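PDB 6LRF: Alr4995 protein from Nostoc sp., which probably acts as a bifunctional enzyme, an arginine dihydrolase of the GME family joined to an ornithine cyclodeaminase with a Rossmann-type domain. Local coordinates for residues 509-514 and 689-694; 629-634 and 681-686. All coordinates share one frame; numbering follows the deposited sequence.

Interaction 1. Residues 509-514 and 689-694; sequences SRLIRE and QQLDKL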
loop_
_atom_site.group_PDB
_atom_site.type_symbol
_atom_site.label_atom_id
_atom_site.label_comp_id
_atom_site.label_asym_id
_atom_site.label_seq_id
_atom_site.Cartn_x
_atom_site.Cartn_y
_atom_site.Cartn_z
ATOM N N SER B 509 4.981 17.689 -22.196
ATOM C CA SER B 509 5.271 18.844 -23.056
ATOM C C SER B 509 5.600 18.416 -24.464
ATOM O O SER B 509 5.147 19.010 -25.446
ATOM C CB SER B 509 6.468 19.646 -22.519
ATOM O OG SER B 509 6.126 20.415 -21.391
ATOM N N ARG B 510 6.441 17.395 -24.552
ATOM C CA ARG B 510 6.878 16.897 -25.844
ATOM C C ARG B 510 5.701 16.304 -26.627
ATOM O O ARG B 510 5.516 16.612 -27.807
ATOM C CB ARG B 510 7.988 15.866 -25.659
ATOM C CG ARG B 510 8.364 15.185 -26.943
ATOM C CD ARG B 510 9.857 15.043 -27.110
ATOM N NE ARG B 510 10.124 14.426 -28.403
ATOM C CZ ARG B 510 10.440 13.148 -28.571
ATOM N NH1 ARG B 510 10.564 12.351 -27.518
ATOM N NH2 ARG B 510 10.648 12.676 -29.794
ATOM N N LEU B 511 4.900 15.470 -25.965
ATOM C CA LEU B 511 3.677 14.940 -26.576
ATOM C C LEU B 511 2.787 16.025 -27.197
ATOM O O LEU B 511 2.287 15.860 -28.310
ATOM C CB LEU B 511 2.872 14.149 -25.544
ATOM C CG LEU B 511 3.452 12.794 -25.158
ATOM C CD1 LEU B 511 2.599 12.166 -24.084
ATOM C CD2 LEU B 511 3.530 11.889 -26.379
ATOM N N ILE B 512 2.591 17.127 -26.476
ATOM C CA ILE B 512 1.731 18.219 -26.938
ATOM C C ILE B 512 2.356 18.925 -28.151
ATOM O O ILE B 512 1.673 19.249 -29.133
ATOM C CB ILE B 512 1.474 19.254 -25.799
ATOM C CG1 ILE B 512 0.634 18.633 -24.670
ATOM C CG2 ILE B 512 0.790 20.487 -26.346
ATOM C CD1 ILE B 512 0.689 19.392 -23.353
ATOM N N ARG B 513 3.661 19.161 -28.056
ATOM C CA ARG B 513 4.455 19.798 -29.106
ATOM C C ARG B 513 4.396 19.032 -30.430
ATOM O O ARG B 513 4.323 19.636 -31.492
ATOM C CB ARG B 513 5.908 19.925 -28.638
ATOM C CG ARG B 513 6.742 20.934 -29.387
ATOM C CD ARG B 513 7.912 21.411 -28.518
ATOM N NE ARG B 513 8.822 20.328 -28.143
ATOM C CZ ARG B 513 9.110 19.978 -26.894
ATOM N NH1 ARG B 513 8.552 20.617 -25.869
ATOM N NH2 ARG B 513 9.961 18.984 -26.664
ATOM N N GLU B 514 4.397 17.705 -30.352
ATOM C CA GLU B 514 4.476 16.845 -31.532
ATOM C C GLU B 514 3.137 16.259 -32.022
ATOM O O GLU B 514 3.124 15.297 -32.798
ATOM C CB GLU B 514 5.458 15.713 -31.249
ATOM C CG GLU B 514 6.832 16.249 -30.880
ATOM C CD GLU B 514 7.872 15.164 -30.658
ATOM O OE1 GLU B 514 7.549 13.968 -30.839
ATOM O OE2 GLU B 514 9.022 15.515 -30.304
ATOM N N GLN B 689 9.955 7.424 -25.387
ATOM C CA GLN B 689 10.987 6.566 -25.951
ATOM C C GLN B 689 10.362 5.630 -26.969
ATOM O O GLN B 689 10.881 5.455 -28.065
ATOM C CB GLN B 689 11.690 5.761 -24.864
ATOM C CG GLN B 689 12.640 6.564 -24.005
ATOM C CD GLN B 689 13.004 5.831 -22.729
ATOM O OE1 GLN B 689 13.240 6.447 -21.684
ATOM N NE2 GLN B 689 13.038 4.505 -22.804
ATOM N N GLN B 690 9.225 5.048 -26.605
ATOM C CA GLN B 690 8.567 4.089 -27.476
ATOM C C GLN B 690 8.002 4.731 -28.740
ATOM O O GLN B 690 7.920 4.084 -29.785
ATOM C CB GLN B 690 7.464 3.368 -26.714
ATOM C CG GLN B 690 6.981 2.118 -27.392
ATOM C CD GLN B 690 8.013 1.009 -27.376
ATOM O OE1 GLN B 690 9.079 1.138 -26.773
ATOM N NE2 GLN B 690 7.699 -0.090 -28.044
ATOM N N LEU B 691 7.622 6.002 -28.651
ATOM C CA LEU B 691 7.087 6.721 -29.806
ATOM C C LEU B 691 8.182 7.089 -30.788
ATOM O O LEU B 691 7.927 7.323 -31.971
ATOM C CB LEU B 691 6.358 7.989 -29.374
ATOM C CG LEU B 691 4.940 7.796 -28.850
ATOM C CD1 LEU B 691 4.552 9.003 -28.035
ATOM C CD2 LEU B 691 3.982 7.604 -30.003
ATOM N N ASP B 692 9.401 7.169 -30.280
ATOM C CA ASP B 692 10.534 7.498 -31.124
ATOM C C ASP B 692 10.945 6.277 -31.947
ATOM O O ASP B 692 11.295 6.392 -33.126
ATOM C CB ASP B 692 11.688 8.013 -30.272
ATOM C CG ASP B 692 11.429 9.411 -29.735
ATOM O OD1 ASP B 692 10.719 10.186 -30.420
ATOM O OD2 ASP B 692 11.937 9.735 -28.635
ATOM N N LYS B 693 10.873 5.106 -31.319
ATOM C CA LYS B 693 11.187 3.851 -31.989
ATOM C C LYS B 693 10.242 3.596 -33.158
ATOM O O LYS B 693 10.606 2.936 -34.128
ATOM C CB LYS B 693 11.121 2.693 -30.996
ATOM C CG LYS B 693 12.061 2.848 -29.827
ATOM C CD LYS B 693 12.101 1.599 -28.973
ATOM C CE LYS B 693 13.016 1.793 -27.776
ATOM N NZ LYS B 693 13.163 0.538 -26.985
ATOM N N LEU B 694 9.031 4.133 -33.062
ATOM C CA LEU B 694 8.006 3.921 -34.079
ATOM C C LEU B 694 8.193 4.756 -35.343
ATOM O O LEU B 694 8.015 4.257 -36.458
ATOM C CB LEU B 694 6.622 4.219 -33.504
ATOM C CG LEU B 694 6.061 3.205 -32.518
ATOM C CD1 LEU B 694 4.615 3.546 -32.210
ATOM C CD2 LEU B 694 6.180 1.796 -33.079
#

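Interaction 2. Residues 629-634 and 681-686; sequences MILMLS and GLFLSL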
loop_
_atom_site.group_PDB
_atom_site.type_symbol
_atom_site.label_atom_id
_atom_site.label_comp_id
_atom_site.label_asym_id
_atom_site.label_seq_id
_atom_site.Cartn_x
_atom_site.Cartn_y
_atom_site.Cartn_z
HETATM N N MSE B 629 -9.315 8.597 -27.781
HETATM C CA MSE B 629 -8.561 8.117 -26.651
HETATM C C MSE B 629 -8.494 9.175 -25.587
HETATM O O MSE B 629 -8.375 10.359 -25.886
HETATM C CB MSE B 629 -7.152 7.708 -27.072
HETATM C CG MSE B 629 -6.282 7.268 -25.897
HETATM SE SE MSE B 629 -4.589 6.442 -26.448
HETATM C CE MSE B 629 -5.334 4.866 -27.301
ATOM N N ILE B 630 -8.573 8.735 -24.339
ATOM C CA ILE B 630 -8.364 9.608 -23.205
ATOM C C ILE B 630 -7.205 9.038 -22.403
ATOM O O ILE B 630 -7.225 7.879 -22.006
ATOM C CB ILE B 630 -9.628 9.718 -22.343
ATOM C CG1 ILE B 630 -10.802 10.200 -23.205
ATOM C CG2 ILE B 630 -9.390 10.637 -21.148
ATOM C CD1 ILE B 630 -12.083 10.299 -22.450
ATOM N N LEU B 631 -6.174 9.856 -22.222
ATOM C CA LEU B 631 -4.999 9.512 -21.444
ATOM C C LEU B 631 -5.115 10.139 -20.047
ATOM O O LEU B 631 -5.069 11.362 -19.893
ATOM C CB LEU B 631 -3.746 10.011 -22.161
ATOM C CG LEU B 631 -2.408 9.363 -21.849
ATOM C CD1 LEU B 631 -2.497 7.869 -22.106
ATOM C CD2 LEU B 631 -1.333 9.990 -22.739
HETATM N N MSE B 632 -5.283 9.313 -19.028
HETATM C CA MSE B 632 -5.526 9.835 -17.693
HETATM C C MSE B 632 -4.267 9.694 -16.840
HETATM O O MSE B 632 -3.920 8.608 -16.368
HETATM C CB MSE B 632 -6.725 9.138 -17.056
HETATM C CG MSE B 632 -8.074 9.621 -17.602
HETATM SE SE MSE B 632 -9.539 8.342 -17.303
HETATM C CE MSE B 632 -8.840 6.821 -18.292
ATOM N N LEU B 633 -3.577 10.814 -16.664
ATOM C CA LEU B 633 -2.260 10.794 -16.050
ATOM C C LEU B 633 -2.350 11.286 -14.606
ATOM O O LEU B 633 -2.272 12.499 -14.326
ATOM C CB LEU B 633 -1.283 11.637 -16.874
ATOM C CG LEU B 633 -1.138 11.256 -18.355
ATOM C CD1 LEU B 633 -0.370 12.346 -19.118
ATOM C CD2 LEU B 633 -0.464 9.900 -18.530
ATOM N N SER B 634 -2.490 10.302 -13.714
ATOM C CA SER B 634 -2.768 10.451 -12.277
ATOM C C SER B 634 -3.471 11.749 -11.902
ATOM O O SER B 634 -2.883 12.620 -11.264
ATOM C CB SER B 634 -1.474 10.301 -11.455
ATOM O OG SER B 634 -0.517 11.278 -11.792
ATOM N N GLY B 681 5.639 9.540 -14.350
ATOM C CA GLY B 681 6.804 10.050 -15.055
ATOM C C GLY B 681 7.552 8.910 -15.721
ATOM O O GLY B 681 8.020 9.037 -16.857
ATOM N N LEU B 682 7.663 7.792 -15.015
ATOM C CA LEU B 682 8.210 6.582 -15.623
ATOM C C LEU B 682 7.398 6.227 -16.870
ATOM O O LEU B 682 7.961 5.997 -17.951
ATOM C CB LEU B 682 8.203 5.407 -14.634
ATOM C CG LEU B 682 8.624 4.061 -15.254
ATOM C CD1 LEU B 682 9.986 4.178 -15.946
ATOM C CD2 LEU B 682 8.663 2.969 -14.214
ATOM N N PHE B 683 6.072 6.198 -16.706
ATOM C CA PHE B 683 5.159 5.863 -17.801
ATOM C C PHE B 683 5.382 6.774 -18.997
ATOM O O PHE B 683 5.517 6.305 -20.129
ATOM C CB PHE B 683 3.692 5.945 -17.338
ATOM C CG PHE B 683 2.693 5.622 -18.420
ATOM C CD1 PHE B 683 2.254 4.324 -18.607
ATOM C CD2 PHE B 683 2.203 6.620 -19.262
ATOM C CE1 PHE B 683 1.342 4.024 -19.603
ATOM C CE2 PHE B 683 1.292 6.321 -20.262
ATOM C CZ PHE B 683 0.863 5.021 -20.431
ATOM N N LEU B 684 5.417 8.081 -18.744
ATOM C CA LEU B 684 5.605 9.064 -19.811
ATOM C C LEU B 684 6.989 8.973 -20.451
ATOM O O LEU B 684 7.156 9.232 -21.647
ATOM C CB LEU B 684 5.372 10.481 -19.270
ATOM C CG LEU B 684 3.907 10.821 -18.969
ATOM C CD1 LEU B 684 3.784 12.035 -18.058
ATOM C CD2 LEU B 684 3.143 11.046 -20.268
ATOM N N SER B 685 7.985 8.613 -19.657
ATOM C CA SER B 685 9.329 8.500 -20.194
ATOM C C SER B 685 9.387 7.397 -21.269
ATOM O O SER B 685 9.807 7.633 -22.405
ATOM C CB SER B 685 10.329 8.225 -19.071
ATOM O OG SER B 685 11.648 8.454 -19.547
ATOM N N LEU B 686 8.934 6.208 -20.895
ATOM C CA LEU B 686 8.843 5.063 -21.795
ATOM C C LEU B 686 7.989 5.342 -23.017
ATOM O O LEU B 686 8.329 4.940 -24.130
ATOM C CB LEU B 686 8.257 3.877 -21.049
ATOM C CG LEU B 686 9.063 3.358 -19.871
ATOM C CD1 LEU B 686 8.218 2.397 -19.052
ATOM C CD2 LEU B 686 10.317 2.685 -20.401
#

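Interaction 1. Residues 509-514 and 689-694
R510, one turn before helix 505-513 ends, reaches across to D692 on helix 680-694 and grips its carboxylate end-on with two nitrogens. NH2 of R510 binds OD1 of D692 at 2.6 Å, and NH1 of R510 binds OD2 of D692 at 3.2 Å, each oxygen offering its syn lone pair. Both oxygens lie close to the guanidinium plane, although the two flat groups are twisted 33° apart, and this two-nitrogen grip should restrict the group's rotation. With CG anti to the backbone N (chi1 173°) and a bend at chi2, the arginine spans the gap to the other helix. L511, next in line, turns its CD2 to CD1 of L691, a tight 3.5 Å contact in which the two side chains cross at about a right angle. OE2 of E514, just past the helix, also pairs with NE of R510 in a salt bridge, although the modelled 2.5 Å is doubtfully short. The arginine's one positive charge is shared between two acids and probably offsets only part of theirs. The charged residues are partly exposed, whereas L511 and L691 are buried. Y516 touches both leucines, and helix 583-589 lines I512, while helix 467-486 flanks Q690 and L694.

Interaction 2. Residues 629-634 and 681-686
L633, the last residue of strand 629-633, meets L684 of helix 680-694 tip to tip, and this is the close part of the contact. CD1 of L633 stands 3.9 Å from CD2 of L684, and CD2 of L633 comes within 4.2 Å of that same methyl. Each leucine has CG anti to its carbonyl carbon, at chi1 -56° for L633 and -72° for L684, which sends the two branched ends into the space between strand and helix. The F683 side is looser. Its ring is approached obliquely by two methyls, CD2 of L633 at 4.3 Å from CD2 of F683 and CD1 of L631 at 4.5 Å from CE2 of F683. Away from the strand, S685 and L686 are partly exposed, and L682 packs on E467 of a neighbouring subunit; all four touching residues are buried. The backbone axes stay 10.7 Å apart, with N-to-C directions 138° from each other, so the segments meet through side chains. V493 of the neighbouring strand touches L631 and L633, and V474 of helix 467-486 touches F683. With no hydrogen bond between the segments, the helix is held against the parallel sheet by hydrophobic packing, the chemistry of a Rossmann-type core.

Helix 680-694, the last of the modelled chain, serves both contacts: its earlier part packs on the parallel sheet in interaction 2, and its final turns meet helix 505-513 in interaction 1. The centres are about 12 Å apart, and the two join directly where CD1 of L511 lies 4.0 Å from CD2 of L684. In chain order come 509-514, 629-634, 681-686 and 689-694, so the shorter closure, 629-634 with 681-686, falls within the span of the longer one. Together they fasten the C-terminal helix to a central strand of the Rossmann-type domain and to a neighbouring helix, by buried apolar packing in both contacts and, in interaction 1, a partly exposed salt-bridge network.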